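Local coordinates for TRAP-T family transporter, DctP (Periplasmic binding) subunit (Sulfitobacter sp. NAS-14.1, PDB 4PF8), which probably serves as the periplasmic solute-binding subunit of a TRAP transporter, capturing galacturonate and handing it to the membrane components for uptake, at residues Ala98-Leu104 with Leu317-Phe321; Asp35-His40 with Leu268-Arg272. One frame throughout, in Å; residues are numbered along the deposited sequence.

Contact 1. Residues Ala98-Leu104 with Leu317-Phe321; sequences ATNVVSL and LVNLF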
loop_
_atom_site.group_PDB
_atom_site.type_symbol
_atom_site.label_atom_id
_atom_site.label_comp_id
_atom_site.label_asym_id
_atom_site.label_seq_id
_atom_site.Cartn_x
_atom_site.Cartn_y
_atom_site.Cartn_z
ATOM N N ALA A 98 -14.377 0.205 5.580
ATOM C CA ALA A 98 -13.685 -0.238 6.794
ATOM C C ALA A 98 -12.165 -0.123 6.672
ATOM O O ALA A 98 -11.461 0.132 7.663
ATOM C CB ALA A 98 -14.075 -1.666 7.142
ATOM N N THR A 99 -11.645 -0.270 5.462
ATOM C CA THR A 99 -10.205 -0.283 5.293
ATOM C C THR A 99 -9.585 1.104 5.447
ATOM O O THR A 99 -8.384 1.202 5.492
ATOM C CB THR A 99 -9.747 -0.885 3.947
ATOM O OG1 THR A 99 -10.201 -0.065 2.861
ATOM C CG2 THR A 99 -10.265 -2.298 3.805
ATOM N N ASN A 100 -10.389 2.162 5.535
ATOM C CA ASN A 100 -9.793 3.483 5.752
ATOM C C ASN A 100 -8.962 3.548 7.015
ATOM O O ASN A 100 -8.034 4.327 7.099
ATOM C CB ASN A 100 -10.851 4.588 5.777
ATOM C CG ASN A 100 -11.354 4.928 4.409
ATOM O OD1 ASN A 100 -10.586 5.349 3.551
ATOM N ND2 ASN A 100 -12.643 4.725 4.181
ATOM N N VAL A 101 -9.291 2.718 7.999
ATOM C CA VAL A 101 -8.607 2.776 9.290
ATOM C C VAL A 101 -7.092 2.567 9.204
ATOM O O VAL A 101 -6.356 3.094 10.022
ATOM C CB VAL A 101 -9.211 1.771 10.299
ATOM C CG1 VAL A 101 -10.689 2.062 10.514
ATOM C CG2 VAL A 101 -8.993 0.329 9.835
ATOM N N VAL A 102 -6.613 1.794 8.234
ATOM C CA VAL A 102 -5.171 1.552 8.109
ATOM C C VAL A 102 -4.453 2.677 7.379
ATOM O O VAL A 102 -3.223 2.727 7.365
ATOM C CB VAL A 102 -4.830 0.210 7.407
ATOM C CG1 VAL A 102 -5.497 -0.924 8.129
ATOM C CG2 VAL A 102 -5.215 0.257 5.914
ATOM N N SER A 103 -5.214 3.593 6.798
ATOM C CA SER A 103 -4.651 4.761 6.122
ATOM C C SER A 103 -4.575 5.999 7.014
ATOM O O SER A 103 -4.252 7.093 6.554
ATOM C CB SER A 103 -5.455 5.082 4.874
ATOM O OG SER A 103 -5.181 4.119 3.887
ATOM N N LEU A 104 -4.889 5.827 8.293
ATOM C CA LEU A 104 -4.757 6.935 9.228
ATOM C C LEU A 104 -3.287 7.093 9.588
ATOM O O LEU A 104 -2.603 6.119 9.804
ATOM C CB LEU A 104 -5.604 6.654 10.471
ATOM C CG LEU A 104 -7.113 6.784 10.239
ATOM C CD1 LEU A 104 -7.873 6.193 11.402
ATOM C CD2 LEU A 104 -7.515 8.248 10.047
ATOM N N LEU A 317 -13.723 0.352 15.500
ATOM C CA LEU A 317 -12.677 -0.270 14.698
ATOM C C LEU A 317 -11.380 0.532 14.734
ATOM O O LEU A 317 -10.300 -0.047 14.805
ATOM C CB LEU A 317 -13.124 -0.428 13.250
ATOM C CG LEU A 317 -12.093 -1.149 12.381
ATOM C CD1 LEU A 317 -11.866 -2.553 12.876
ATOM C CD2 LEU A 317 -12.500 -1.163 10.921
ATOM N N VAL A 318 -11.480 1.857 14.676
ATOM C CA VAL A 318 -10.283 2.692 14.729
ATOM C C VAL A 318 -9.545 2.465 16.048
ATOM O O VAL A 318 -8.325 2.354 16.073
ATOM C CB VAL A 318 -10.606 4.184 14.567
ATOM C CG1 VAL A 318 -9.374 5.026 14.872
ATOM C CG2 VAL A 318 -11.089 4.472 13.157
ATOM N N ASN A 319 -10.287 2.378 17.145
ATOM C CA ASN A 319 -9.659 2.171 18.450
ATOM C C ASN A 319 -9.035 0.785 18.582
ATOM O O ASN A 319 -8.005 0.608 19.239
ATOM C CB ASN A 319 -10.666 2.434 19.567
ATOM C CG ASN A 319 -11.061 3.891 19.642
ATOM O OD1 ASN A 319 -10.258 4.766 19.327
ATOM N ND2 ASN A 319 -12.299 4.163 20.046
ATOM N N LEU A 320 -9.648 -0.197 17.936
ATOM C CA LEU A 320 -9.052 -1.515 17.848
ATOM C C LEU A 320 -7.605 -1.424 17.337
ATOM O O LEU A 320 -6.730 -2.163 17.788
ATOM C CB LEU A 320 -9.902 -2.399 16.932
ATOM C CG LEU A 320 -9.680 -3.906 16.953
ATOM C CD1 LEU A 320 -9.840 -4.448 18.360
ATOM C CD2 LEU A 320 -10.667 -4.581 16.010
ATOM N N PHE A 321 -7.347 -0.508 16.403
ATOM C CA PHE A 321 -5.998 -0.332 15.873
ATOM C C PHE A 321 -5.164 0.649 16.700
ATOM O O PHE A 321 -4.113 0.289 17.215
ATOM C CB PHE A 321 -6.038 0.115 14.403
ATOM C CG PHE A 321 -6.398 -0.995 13.454
ATOM C CD1 PHE A 321 -7.712 -1.395 13.307
ATOM C CD2 PHE A 321 -5.420 -1.655 12.732
ATOM C CE1 PHE A 321 -8.039 -2.427 12.445
ATOM C CE2 PHE A 321 -5.749 -2.689 11.879
ATOM C CZ PHE A 321 -7.056 -3.070 11.734
#
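Val101 meets Leu317, Val318 and Phe321 in a buried contact made by apolar side chains, which lays the 3-10 turn of 98-102, in the loop between helices 89-92 and 111-118, against helix 315-322 near the C-terminal end of the modelled chain. The backbones come closest at Val101 and Val318, whose CA atoms are 5.7 Å apart. Val101 is modelled in two conformers; in the one described here its two methyls have different main partners, though both come near CD2 of Leu317. CG1 is set trans to the carbonyl carbon (chi1 -59°). The side chains of Val101 and Val318 slide past each other in opposite directions, CG1 of Val101 coming 3.6 Å from CG2 of Val318, while Leu317 crosses Val101 at about a right angle. In this conformer CG2 sits over one face of the Phe321 ring, 4.3 Å from the ring centroid and 26° off the normal, a CH-pi contact that the other conformer may not keep.

Neighbours on the turn extend this on both flanks. Ala98 touches the same CD2 branch of Leu317: its carbonyl O lies 3.7 Å from CD2, and its CB is a little farther from that methyl. Val102 brings CG1 obliquely to CE2 of the Phe321 ring at 4.2 Å. Beyond the turn, Leu104 reaches back with CD1, which lies 4.0 Å from both CG1 and CG2 of Val318 and so fits across the fork of that valine. Other helices close round the pair: Pro122 of helix 121-132 touches Phe321, Tyr307 and Leu308 of helix 301-310 touch Val318, and Leu173 of helix 172-179 touches Leu104.

With aliphatic side chains and one phenyl ring making the side-chain contacts, the contact depends on shape and on exclusion of water rather than on directed bonds, and Val101, which in this conformer touches Leu317, Val318 and Phe321, is probably its central piece.

Contact 2. Residues Asp35-His40 with Leu268-Arg272; sequences DYPVSH and LWGER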
loop_
_atom_site.group_PDB
_atom_site.type_symbol
_atom_site.label_atom_id
_atom_site.label_comp_id
_atom_site.label_asym_id
_atom_site.label_seq_id
_atom_site.Cartn_x
_atom_site.Cartn_y
_atom_site.Cartn_z
ATOM N N ASP A 35 10.797 -6.829 -11.119
ATOM C CA ASP A 35 11.755 -7.177 -10.073
ATOM C C ASP A 35 11.443 -6.374 -8.802
ATOM O O ASP A 35 11.997 -5.297 -8.559
ATOM C CB ASP A 35 13.196 -6.944 -10.519
ATOM C CG ASP A 35 14.200 -7.478 -9.501
ATOM O OD1 ASP A 35 13.773 -8.154 -8.536
ATOM O OD2 ASP A 35 15.409 -7.211 -9.654
ATOM N N TYR A 36 10.543 -6.920 -7.995
ATOM C CA TYR A 36 10.002 -6.226 -6.813
ATOM C C TYR A 36 9.397 -7.323 -5.916
ATOM O O TYR A 36 8.897 -8.319 -6.419
ATOM C CB TYR A 36 8.931 -5.218 -7.241
ATOM C CG TYR A 36 8.597 -4.179 -6.194
ATOM C CD1 TYR A 36 9.407 -3.067 -6.030
ATOM C CD2 TYR A 36 7.468 -4.290 -5.404
ATOM C CE1 TYR A 36 9.110 -2.102 -5.077
ATOM C CE2 TYR A 36 7.163 -3.329 -4.438
ATOM C CZ TYR A 36 7.997 -2.230 -4.287
ATOM O OH TYR A 36 7.673 -1.256 -3.344
ATOM N N PRO A 37 9.422 -7.162 -4.587
ATOM C CA PRO A 37 8.991 -8.267 -3.700
ATOM C C PRO A 37 7.545 -8.738 -3.885
ATOM O O PRO A 37 7.250 -9.943 -3.850
ATOM C CB PRO A 37 9.178 -7.679 -2.296
ATOM C CG PRO A 37 10.315 -6.733 -2.473
ATOM C CD PRO A 37 10.130 -6.106 -3.837
ATOM N N VAL A 38 6.655 -7.785 -4.107
ATOM C CA VAL A 38 5.266 -8.088 -4.392
ATOM C C VAL A 38 5.179 -8.982 -5.625
ATOM O O VAL A 38 4.476 -9.982 -5.626
ATOM C CB VAL A 38 4.474 -6.799 -4.659
ATOM C CG1 VAL A 38 3.064 -7.128 -5.143
ATOM C CG2 VAL A 38 4.444 -5.916 -3.405
ATOM N N SER A 39 5.889 -8.597 -6.678
ATOM C CA SER A 39 5.887 -9.338 -7.930
ATOM C C SER A 39 6.320 -10.787 -7.748
ATOM O O SER A 39 5.687 -11.711 -8.286
ATOM C CB SER A 39 6.805 -8.640 -8.926
ATOM O OG SER A 39 6.604 -7.232 -8.866
ATOM N N HIS A 40 7.404 -10.984 -6.999
ATOM C CA HIS A 40 7.919 -12.320 -6.761
ATOM C C HIS A 40 6.954 -13.107 -5.905
ATOM O O HIS A 40 6.757 -14.319 -6.130
ATOM C CB HIS A 40 9.308 -12.264 -6.115
ATOM C CG HIS A 40 10.321 -11.564 -6.961
ATOM N ND1 HIS A 40 10.586 -11.933 -8.262
ATOM C CD2 HIS A 40 11.097 -10.485 -6.713
ATOM C CE1 HIS A 40 11.497 -11.126 -8.771
ATOM N NE2 HIS A 40 11.830 -10.243 -7.848
ATOM N N LEU A 268 11.304 -11.246 1.451
ATOM C CA LEU A 268 11.918 -10.490 0.372
ATOM C C LEU A 268 11.855 -9.004 0.668
ATOM O O LEU A 268 12.780 -8.255 0.320
ATOM C CB LEU A 268 11.222 -10.769 -0.951
ATOM C CG LEU A 268 11.371 -12.196 -1.491
ATOM C CD1 LEU A 268 10.576 -12.381 -2.765
ATOM C CD2 LEU A 268 12.825 -12.567 -1.724
ATOM N N TRP A 269 10.761 -8.563 1.278
ATOM C CA TRP A 269 10.597 -7.135 1.591
ATOM C C TRP A 269 11.729 -6.604 2.478
ATOM O O TRP A 269 12.319 -5.574 2.175
ATOM C CB TRP A 269 9.247 -6.856 2.257
ATOM C CG TRP A 269 9.104 -5.395 2.462
ATOM C CD1 TRP A 269 9.354 -4.700 3.602
ATOM C CD2 TRP A 269 8.776 -4.439 1.466
ATOM N NE1 TRP A 269 9.183 -3.350 3.380
ATOM C CE2 TRP A 269 8.796 -3.171 2.080
ATOM C CE3 TRP A 269 8.437 -4.538 0.120
ATOM C CZ2 TRP A 269 8.527 -2.004 1.385
ATOM C CZ3 TRP A 269 8.123 -3.379 -0.563
ATOM C CH2 TRP A 269 8.196 -2.130 0.065
ATOM N N GLY A 270 12.056 -7.307 3.556
ATOM C CA GLY A 270 13.129 -6.858 4.439
ATOM C C GLY A 270 14.439 -6.626 3.697
ATOM O O GLY A 270 15.092 -5.574 3.824
ATOM N N GLU A 271 14.802 -7.610 2.881
ATOM C CA GLU A 271 16.014 -7.554 2.074
ATOM C C GLU A 271 15.974 -6.368 1.093
ATOM O O GLU A 271 16.939 -5.594 0.991
ATOM C CB GLU A 271 16.133 -8.905 1.371
ATOM C CG GLU A 271 16.842 -9.036 0.059
ATOM C CD GLU A 271 16.678 -10.478 -0.459
ATOM O OE1 GLU A 271 16.352 -10.699 -1.651
ATOM O OE2 GLU A 271 16.837 -11.399 0.371
ATOM N N ARG A 272 14.852 -6.196 0.395
ATOM C CA ARG A 272 14.715 -5.117 -0.564
ATOM C C ARG A 272 14.686 -3.721 0.044
ATOM O O ARG A 272 15.225 -2.780 -0.541
ATOM C CB ARG A 272 13.444 -5.328 -1.424
ATOM C CG ARG A 272 13.257 -4.321 -2.536
ATOM C CD ARG A 272 14.439 -4.289 -3.470
ATOM N NE ARG A 272 14.274 -3.252 -4.473
ATOM C CZ ARG A 272 13.762 -3.451 -5.684
ATOM N NH1 ARG A 272 13.631 -2.419 -6.509
ATOM N NH2 ARG A 272 13.355 -4.653 -6.056
HETATM O O HOH W 1 13.395 -2.927 -9.358
HETATM O O HOH W 2 13.334 -7.372 -5.275
#
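Pro37, in the first turn of helix 37-52, packs on helix 248-282 between Leu268, Trp269 and Arg272. Its CB lies 3.9 Å from CB of Leu268, and its CG touches both Trp269 CE3 and, at 3.6 Å, Arg272 CB. One turn on, CB of His40 meets CD1 of Leu268. Tyr36, the N-cap residue, lies alongside Trp269 and points the same way, its OH at the indole edge, 3.5 Å from CZ3; that hydroxyl is hydrogen-bonded to Ser211, a residue of the galacturonate pocket, and the tyrosine ring stacks on pocket residue His32.

The polar edge belongs to Arg272. Its CB and CG pack on the Pro37 ring, and the bend at chi2 (57°) turns the guanidinium toward Asp35 and Tyr36, with CD1 of Tyr36 over one face. NH2 gives Asp35 O a nearly straight bond of 2.9 Å in the guanidinium plane, although it stands above the carbonyl plane. One water joins NH1 to the same carbonyl; another accepts from NH2 and gives a weak bond to Asp35 OD1, which also accepts a 2.9 Å bond from His40 NE2. Glu213 forms a salt bridge with NH1. A leucine in place of Arg272 would probably leave Asp35 O without its direct donor and would remove the salt bridge to Glu213. The chemistry thus ties the loop backbone before helix 37-52 to helix 248-282, right beside the sugar site.

Contact 1 is buried and its side chains are apolar, whereas contact 2 is partly buried, with an apolar centre and a hydrated, charged edge. They share no helix: 98-104 and 317-321 join a loop to the C-terminal helix 315-322, while 35-40 and 268-272 join the start of helix 37-52 to the long helix 248-282. Their centres are 26 Å apart on opposite sides of the chain's centre, and the nearest atoms are about 14 Å apart. Contact 2 lies closer to the ligand: the side chain of Tyr36 is about 5 Å from the bound galacturonate, that of Val102 about 11 Å. It alone includes a direct hydrogen bond between its segments.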